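Local coordinates for protein peptidase family U32 (Geobacillus thermoleovorans, PDB 4HE6) that is of unknown biochemical function, being the small all-beta C-terminal domain of a putative U32-family peptidase, at residues G10-Y15 against R77-Y82; G20-Q25 against F73-P78. One frame throughout, in Å; residues are numbered along the deposited sequence. Where two conformers were deposited one is given.

Contact 1 of 2, residues G10-Y15 against R77-Y82; sequences GLVLGY and RPLFPY
Y15 and P78 lie side by side, their side chains pointing the same way, with the phenol pressed against loop 77-82. With CG of Y15 anti to its backbone N (chi1 173°), the ring starts out beside the carbonyl carbon and turns one face to the loop: L79 N sits 3.7 Å above the Y15 ring plane, offset toward the rim, with P78 C over the same face. The far part of the ring reaches the proline, Y15 CE2 lying 3.7 Å from P78 CB, while at the near end Y15 CB comes within 3.3 Å of L79 O. An alanine here would remove the ring, which would probably leave P78 and the backbone N of L79 without the face they pack on, though CB would still meet L79 O. V12 and L79 cross at about a right angle, V12 CG2 to L79 CD1 4.0 Å, and F38 of strand 35-39 touches both. Y82 closes the other end. Its ring turns an edge to L11, with Y82 CD2 3.7 Å from L11 CD2, and CD2 of L13 approaches obliquely at 3.9 Å from Y82 CE2. V12 O lies above one face of that ring and accepts the single hydrogen bond between the segments, from Y82 N at 2.7 Å; the donor is tilted 30° from the carbonyl plane. The backbone of V12 also bonds N83. The strand carries a classic beta bulge, L13 and G14 both facing T23, in an antiparallel sheet where 10-16 lies between strands 84-87 and 21-26 and the loop before 84-87 packs against it.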
ATOM      1  N   GLY A  10       3.686  -4.102  -0.715  1.00  6.90           N
ATOM      2  CA  GLY A  10       2.920  -3.560  -1.806  1.00  7.25           C
ATOM      3  C   GLY A  10       3.779  -2.626  -2.638  1.00  5.99           C
ATOM      4  O   GLY A  10       4.744  -2.027  -2.151  1.00  6.92           O
ATOM      5  N   LEU A  11       3.370  -2.469  -3.866  1.00  6.42           N
ATOM      6  CA  LEU A  11       3.984  -1.535  -4.810  1.00  6.82           C
ATOM      7  C   LEU A  11       2.925  -0.517  -5.210  1.00  5.60           C
ATOM      8  O   LEU A  11       1.829  -0.905  -5.632  1.00  6.90           O
ATOM      9  CB  LEU A  11       4.476  -2.296  -6.037  1.00  7.54           C
ATOM     10  CG  LEU A  11       5.188  -1.513  -7.133  1.00  7.56           C
ATOM     11  CD1 LEU A  11       6.487  -0.971  -6.587  1.00  8.22           C
ATOM     12  CD2 LEU A  11       5.481  -2.395  -8.340  1.00 10.73           C
ATOM     13  N   VAL A  12       3.205   0.761  -5.045  1.00  6.08           N
ATOM     14  CA  VAL A  12       2.200   1.777  -5.410  1.00  6.09           C
ATOM     15  C   VAL A  12       2.087   1.853  -6.929  1.00  6.11           C
ATOM     16  O   VAL A  12       3.095   2.027  -7.589  1.00  7.73           O
ATOM     17  CB  VAL A  12       2.598   3.147  -4.822  1.00  6.98           C
ATOM     18  CG1 VAL A  12       1.584   4.205  -5.219  1.00  7.36           C
ATOM     19  CG2 VAL A  12       2.721   3.064  -3.316  1.00  7.74           C
ATOM     20  N   LEU A  13       0.880   1.706  -7.453  1.00  5.90           N
ATOM     21  CA  LEU A  13       0.620   1.855  -8.870  1.00  6.88           C
ATOM     22  C   LEU A  13       0.115   3.262  -9.202  1.00  6.84           C
ATOM     23  O   LEU A  13       0.223   3.701 -10.331  1.00  9.44           O
ATOM     24  CB  LEU A  13      -0.313   0.819  -9.415  1.00  8.21           C
ATOM     25  CG  LEU A  13       0.085  -0.635  -9.236  1.00  8.70           C
ATOM     26  CD1 LEU A  13      -0.976  -1.505  -9.880  1.00 13.24           C
ATOM     27  CD2 LEU A  13       1.459  -0.892  -9.811  1.00 11.45           C
ATOM     28  N   GLY A  14      -0.564   3.899  -8.231  1.00  6.88           N
ATOM     29  CA  GLY A  14      -1.171   5.195  -8.504  1.00  8.71           C
ATOM     30  C   GLY A  14      -1.608   5.814  -7.208  1.00  7.40           C
ATOM     31  O   GLY A  14      -1.734   5.180  -6.162  1.00  7.16           O
ATOM     32  N   TYR A  15      -1.842   7.115  -7.303  1.00  8.30           N
ATOM     33  CA  TYR A  15      -2.267   7.909  -6.163  1.00  7.54           C
ATOM     34  C   TYR A  15      -3.109   9.088  -6.650  1.00  7.51           C
ATOM     35  O   TYR A  15      -2.666   9.797  -7.520  1.00 10.30           O
ATOM     36  CB  TYR A  15      -1.030   8.443  -5.378  1.00  8.89           C
ATOM     37  CG  TYR A  15      -1.444   9.396  -4.295  1.00  8.19           C
ATOM     38  CD1 TYR A  15      -2.092   8.989  -3.145  1.00  8.03           C
ATOM     39  CD2 TYR A  15      -1.166  10.762  -4.408  1.00  8.04           C
ATOM     40  CE1 TYR A  15      -2.473   9.852  -2.142  1.00  7.96           C
ATOM     41  CE2 TYR A  15      -1.565  11.666  -3.413  1.00  7.44           C
ATOM     42  CZ  TYR A  15      -2.223  11.206  -2.278  1.00  7.91           C
ATOM     43  OH  TYR A  15      -2.625  12.083  -1.282  1.00  9.40           O
ATOM     44  N   ARG A  77      -0.270  10.655   3.367  1.00  6.83           N
ATOM     45  CA  ARG A  77       0.542  11.654   2.644  1.00  6.80           C
ATOM     46  C   ARG A  77       0.583  11.256   1.188  1.00  6.74           C
ATOM     47  O   ARG A  77       0.318  10.085   0.877  1.00  7.53           O
ATOM     48  CB  ARG A  77       1.971  11.702   3.151  1.00  6.86           C
ATOM     49  CG  ARG A  77       2.147  11.927   4.642  1.00  6.88           C
ATOM     50  CD  ARG A  77       3.602  12.093   4.958  1.00  7.18           C
ATOM     51  NE  ARG A  77       3.915  12.225   6.347  1.00  8.55           N
ATOM     52  CZ  ARG A  77       5.116  12.473   6.832  1.00  8.82           C
ATOM     53  NH1 ARG A  77       6.143  12.537   6.017  1.00  9.98           N
ATOM     54  NH2 ARG A  77       5.262  12.601   8.135  1.00 12.99           N
ATOM     55  N   PRO A  78       0.921  12.190   0.311  1.00  6.92           N
ATOM     56  CA  PRO A  78       1.061  11.854  -1.108  1.00  7.35           C
ATOM     57  C   PRO A  78       2.106  10.803  -1.354  1.00  6.41           C
ATOM     58  O   PRO A  78       3.121  10.670  -0.635  1.00  8.87           O
ATOM     59  CB  PRO A  78       1.436  13.187  -1.759  1.00  8.34           C
ATOM     60  CG  PRO A  78       0.801  14.243  -0.839  1.00  8.61           C
ATOM     61  CD  PRO A  78       1.061  13.657   0.549  1.00  7.18           C
ATOM     62  N   LEU A  79       1.868  10.031  -2.420  1.00  6.90           N
ATOM     63  CA  LEU A  79       2.714   8.974  -2.935  1.00  6.72           C
ATOM     64  C   LEU A  79       2.905   9.148  -4.424  1.00  7.19           C
ATOM     65  O   LEU A  79       2.037   9.709  -5.100  1.00  8.44           O
ATOM     66  CB  LEU A  79       2.084   7.599  -2.688  1.00  7.15           C
ATOM     67  CG  LEU A  79       1.963   7.251  -1.214  1.00  6.78           C
ATOM     68  CD1 LEU A  79       1.105   5.980  -1.058  1.00  6.97           C
ATOM     69  CD2 LEU A  79       3.305   7.051  -0.538  1.00  8.55           C
ATOM     70  N   PHE A  80       4.037   8.646  -4.905  1.00  7.85           N
ATOM     71  CA  PHE A  80       4.236   8.565  -6.339  1.00  8.22           C
ATOM     72  C   PHE A  80       4.153   7.138  -6.814  1.00  7.21           C
ATOM     73  O   PHE A  80       4.429   6.211  -6.058  1.00  7.48           O
ATOM     74  CB  PHE A  80       5.605   9.112  -6.694  1.00  9.91           C
ATOM     75  CG  PHE A  80       5.800  10.541  -6.400  1.00 10.90           C
ATOM     76  CD1 PHE A  80       6.442  10.986  -5.271  1.00 15.89           C
ATOM     77  CD2 PHE A  80       5.295  11.486  -7.313  1.00 13.19           C
ATOM     78  CE1 PHE A  80       6.604  12.323  -4.989  1.00 17.54           C
ATOM     79  CE2 PHE A  80       5.446  12.824  -7.047  1.00 13.66           C
ATOM     80  CZ  PHE A  80       6.097  13.249  -5.907  1.00 15.40           C
ATOM     81  N   PRO A  81       3.787   6.913  -8.065  1.00  8.52           N
ATOM     82  CA  PRO A  81       3.832   5.558  -8.624  1.00  7.83           C
ATOM     83  C   PRO A  81       5.213   4.976  -8.399  1.00  6.69           C
ATOM     84  O   PRO A  81       6.236   5.586  -8.604  1.00  7.93           O
ATOM     85  CB  PRO A  81       3.547   5.811 -10.089  1.00 10.12           C
ATOM     86  CG  PRO A  81       2.673   7.048 -10.105  1.00 11.22           C
ATOM     87  CD  PRO A  81       3.309   7.906  -9.048  1.00 10.38           C
ATOM     88  N   TYR A  82       5.190   3.715  -7.929  1.00  6.23           N
ATOM     89  CA  TYR A  82       6.358   2.866  -7.734  1.00  6.33           C
ATOM     90  C   TYR A  82       7.153   3.166  -6.489  1.00  6.40           C
ATOM     91  O   TYR A  82       8.173   2.525  -6.243  1.00  7.67           O
ATOM     92  CB  TYR A  82       7.218   2.713  -9.030  1.00  6.99           C
ATOM     93  CG  TYR A  82       6.275   2.202 -10.098  1.00  8.39           C
ATOM     94  CD1 TYR A  82       5.680   3.018 -11.003  1.00  9.00           C
ATOM     95  CD2 TYR A  82       5.864   0.869 -10.100  1.00  9.70           C
ATOM     96  CE1 TYR A  82       4.761   2.598 -11.959  1.00  9.82           C
ATOM     97  CE2 TYR A  82       4.957   0.422 -11.017  1.00  9.98           C
ATOM     98  CZ  TYR A  82       4.405   1.266 -11.935  1.00  9.99           C
ATOM     99  OH  TYR A  82       3.474   0.828 -12.856  1.00 13.24           O
TER

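Contact 2 of 2, residues G20-Q25 against F73-P78; sequences GIATVQ and FKVKRP
Antiparallel pairing of neighbouring sheet strands joins 20-25 to 73-78, where A22 and F73 form a hydrogen-bonded pair and I21 and K74 a non-hydrogen-bonded one. A22 N gives to F73 O at 2.9 Å, and F73 N returns the bond to A22 O at 3.1 Å. The pattern runs one step past the end of strand 70-74: V75 N reaches G20 O at 2.9 Å in a nearly straight bond (168°). G20 has a positive phi, 81°, and a CB there would be jammed against the preceding carbonyl O and tight against K74 CD. In the all-beta fold this pairing sets strand 21-26 between strands 10-16 and 70-74. On the face bearing A22 and F73 the contacts are between apolar side chains. With CG between its backbone N and carbonyl carbon (chi1 50°), F73 sends its ring off toward strand 21-26, where it crosses V24 obliquely, F73 CE1 meeting V24 CG2 at 3.8 Å. Beside them, A22 CB touches V75 CG1 at 3.7 Å, while the other methyl, V75 CG2, leans to 3.5 Å from G20 O. On the other face, the side chain of K74, bent along its length, passes G20, with K74 CD 4.0 Å from G20 O. Beyond the pair, the Q48 side chain of strand 46-49 bonds both K74 O and K76 N.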
ATOM      1  N   GLY A  20      -6.756  11.352  -1.809  1.00  6.45           N
ATOM      2  CA  GLY A  20      -5.908  10.611  -0.910  1.00  6.91           C
ATOM      3  C   GLY A  20      -5.896   9.107  -1.114  1.00  6.32           C
ATOM      4  O   GLY A  20      -5.304   8.374  -0.324  1.00  7.82           O
ATOM      5  N   ILE A  21      -6.533   8.586  -2.115  1.00  6.37           N
ATOM      6  CA  ILE A  21      -6.673   7.155  -2.349  1.00  5.92           C
ATOM      7  C   ILE A  21      -5.521   6.652  -3.187  1.00  5.70           C
ATOM      8  O   ILE A  21      -5.263   7.125  -4.309  1.00  7.03           O
ATOM      9  CB  ILE A  21      -8.041   6.779  -2.936  0.76  6.81           C
ATOM     10  CG1 ILE A  21      -9.118   7.104  -1.896  0.76  8.03           C
ATOM     11  CG2 ILE A  21      -8.019   5.328  -3.391  0.76  8.45           C
ATOM     12  CD1 ILE A  21     -10.469   7.190  -2.557  0.76 12.54           C
ATOM     13  N   ALA A  22      -4.803   5.672  -2.617  1.00  5.70           N
ATOM     14  CA  ALA A  22      -3.736   4.987  -3.298  1.00  6.06           C
ATOM     15  C   ALA A  22      -4.215   3.674  -3.929  1.00  5.38           C
ATOM     16  O   ALA A  22      -5.111   3.022  -3.354  1.00  6.55           O
ATOM     17  CB  ALA A  22      -2.591   4.665  -2.351  1.00  7.49           C
ATOM     18  N   THR A  23      -3.612   3.328  -5.048  1.00  6.46           N
ATOM     19  CA  THR A  23      -3.791   2.066  -5.709  1.00  6.17           C
ATOM     20  C   THR A  23      -2.517   1.269  -5.539  1.00  6.44           C
ATOM     21  O   THR A  23      -1.407   1.761  -5.911  1.00  7.21           O
ATOM     22  CB  THR A  23      -4.103   2.268  -7.205  1.00  7.28           C
ATOM     23  OG1 THR A  23      -5.277   3.062  -7.311  1.00  9.08           O
ATOM     24  CG2 THR A  23      -4.309   0.933  -7.906  1.00  8.74           C
ATOM     25  N   VAL A  24      -2.591   0.095  -4.931  1.00  6.09           N
ATOM     26  CA  VAL A  24      -1.425  -0.679  -4.535  1.00  6.05           C
ATOM     27  C   VAL A  24      -1.542  -2.116  -5.042  1.00  5.90           C
ATOM     28  O   VAL A  24      -2.566  -2.755  -4.884  1.00  7.69           O
ATOM     29  CB  VAL A  24      -1.302  -0.633  -2.988  1.00  6.55           C
ATOM     30  CG1 VAL A  24      -0.198  -1.583  -2.533  1.00  8.60           C
ATOM     31  CG2 VAL A  24      -1.105   0.789  -2.527  1.00  7.94           C
ATOM     32  N   GLN A  25      -0.446  -2.590  -5.627  1.00  6.62           N
ATOM     33  CA  GLN A  25      -0.342  -3.987  -6.036  1.00  6.68           C
ATOM     34  C   GLN A  25       0.235  -4.758  -4.862  1.00  6.83           C
ATOM     35  O   GLN A  25       1.356  -4.525  -4.426  1.00  8.23           O
ATOM     36  CB  GLN A  25       0.521  -4.088  -7.269  1.00  7.89           C
ATOM     37  CG  GLN A  25       0.694  -5.509  -7.826  1.00 10.86           C
ATOM     38  CD  GLN A  25       1.633  -5.515  -9.014  1.00 15.62           C
ATOM     39  OE1 GLN A  25       2.801  -5.124  -8.832  1.00 19.31           O
ATOM     40  NE2 GLN A  25       1.227  -5.902 -10.227  1.00 15.34           N
ATOM     41  N   PHE A  73      -6.853   2.037  -0.923  1.00  5.23           N
ATOM     42  CA  PHE A  73      -7.087   2.502   0.415  1.00  5.47           C
ATOM     43  C   PHE A  73      -6.581   3.935   0.551  1.00  5.44           C
ATOM     44  O   PHE A  73      -5.737   4.393  -0.245  1.00  6.22           O
ATOM     45  CB  PHE A  73      -6.463   1.601   1.488  1.00  5.70           C
ATOM     46  CG  PHE A  73      -5.033   1.241   1.311  1.00  5.71           C
ATOM     47  CD1 PHE A  73      -4.626   0.171   0.534  1.00  6.35           C
ATOM     48  CD2 PHE A  73      -4.051   2.013   1.965  1.00  7.27           C
ATOM     49  CE1 PHE A  73      -3.303  -0.147   0.398  1.00  7.95           C
ATOM     50  CE2 PHE A  73      -2.732   1.675   1.818  1.00  8.14           C
ATOM     51  CZ  PHE A  73      -2.351   0.582   1.051  1.00  8.77           C
ATOM     52  N   LYS A  74      -7.079   4.629   1.537  1.00  5.72           N
ATOM     53  CA  LYS A  74      -6.641   5.969   1.858  1.00  5.63           C
ATOM     54  C   LYS A  74      -5.238   5.968   2.441  1.00  5.76           C
ATOM     55  O   LYS A  74      -4.925   5.130   3.293  1.00  6.88           O
ATOM     56  CB  LYS A  74      -7.611   6.635   2.838  1.00  7.87           C
ATOM     57  CG  LYS A  74      -7.415   8.089   3.027  1.00 16.90           C
ATOM     58  CD  LYS A  74      -8.403   8.923   2.191  1.00 36.66           C
ATOM     59  CE  LYS A  74      -9.017   9.992   3.072  1.00 39.35           C
ATOM     60  NZ  LYS A  74      -9.456   9.416   4.399  1.00 54.52           N
ATOM     61  N   VAL A  75      -4.426   6.947   2.021  1.00  6.07           N
ATOM     62  CA  VAL A  75      -3.115   7.132   2.622  1.00  6.16           C
ATOM     63  C   VAL A  75      -2.990   8.527   3.168  1.00  6.30           C
ATOM     64  O   VAL A  75      -3.638   9.496   2.735  1.00  7.65           O
ATOM     65  CB  VAL A  75      -1.977   6.775   1.631  1.00  6.28           C
ATOM     66  CG1 VAL A  75      -2.056   5.255   1.268  1.00  6.71           C
ATOM     67  CG2 VAL A  75      -2.000   7.649   0.392  1.00  7.13           C
ATOM     68  N   LYS A  76      -2.065   8.673   4.125  1.00  7.15           N
ATOM     69  CA  LYS A  76      -1.951   9.879   4.912  1.00  8.23           C
ATOM     70  C   LYS A  76      -1.084  10.986   4.354  1.00  7.45           C
ATOM     71  O   LYS A  76      -1.162  12.131   4.821  1.00  8.82           O
ATOM     72  CB  LYS A  76      -1.442   9.466   6.332  1.00 11.55           C
ATOM     73  CG  LYS A  76      -2.535   8.801   7.126  1.00 15.02           C
ATOM     74  CD  LYS A  76      -3.786   9.593   7.342  1.00 18.57           C
ATOM     75  CE  LYS A  76      -3.623  10.967   7.951  1.00 25.18           C
ATOM     76  NZ  LYS A  76      -4.866  11.798   8.063  1.00 22.89           N
ATOM     77  N   ARG A  77      -0.270  10.655   3.367  1.00  6.83           N
ATOM     78  CA  ARG A  77       0.542  11.654   2.644  1.00  6.80           C
ATOM     79  C   ARG A  77       0.583  11.256   1.188  1.00  6.74           C
ATOM     80  O   ARG A  77       0.318  10.085   0.877  1.00  7.53           O
ATOM     81  CB  ARG A  77       1.971  11.702   3.151  1.00  6.86           C
ATOM     82  CG  ARG A  77       2.147  11.927   4.642  1.00  6.88           C
ATOM     83  CD  ARG A  77       3.602  12.093   4.958  1.00  7.18           C
ATOM     84  NE  ARG A  77       3.915  12.225   6.347  1.00  8.55           N
ATOM     85  CZ  ARG A  77       5.116  12.473   6.832  1.00  8.82           C
ATOM     86  NH1 ARG A  77       6.143  12.537   6.017  1.00  9.98           N
ATOM     87  NH2 ARG A  77       5.262  12.601   8.135  1.00 12.99           N
ATOM     88  N   PRO A  78       0.921  12.190   0.311  1.00  6.92           N
ATOM     89  CA  PRO A  78       1.061  11.854  -1.108  1.00  7.35           C
ATOM     90  C   PRO A  78       2.106  10.803  -1.354  1.00  6.41           C
ATOM     91  O   PRO A  78       3.121  10.670  -0.635  1.00  8.87           O
ATOM     92  CB  PRO A  78       1.436  13.187  -1.759  1.00  8.34           C
ATOM     93  CG  PRO A  78       0.801  14.243  -0.839  1.00  8.61           C
ATOM     94  CD  PRO A  78       1.061  13.657   0.549  1.00  7.18           C
TER

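Overall arrangement
The contacts lie side by side on one sheet, their centres about 7 Å apart, because strand 10-16 of contact 1 neighbours strand 21-26 of contact 2; probable backbone hydrogen bonds L13 N to T23 O and L11 O to Q25 N join them. Both draw on the same run of chain, which leaves strand 70-74 after K74; R77 and P78 belong to both contacts but meet residues of 10-15, not of 20-25. Contact 2 is partly buried and rests on regular backbone pairing. Contact 1 is a surface contact, half of its touching residues exposed, and relies on side chains and rings, with one backbone bond. Y15 bridges them, its ring packing on V75 and its hydroxyl O on G20.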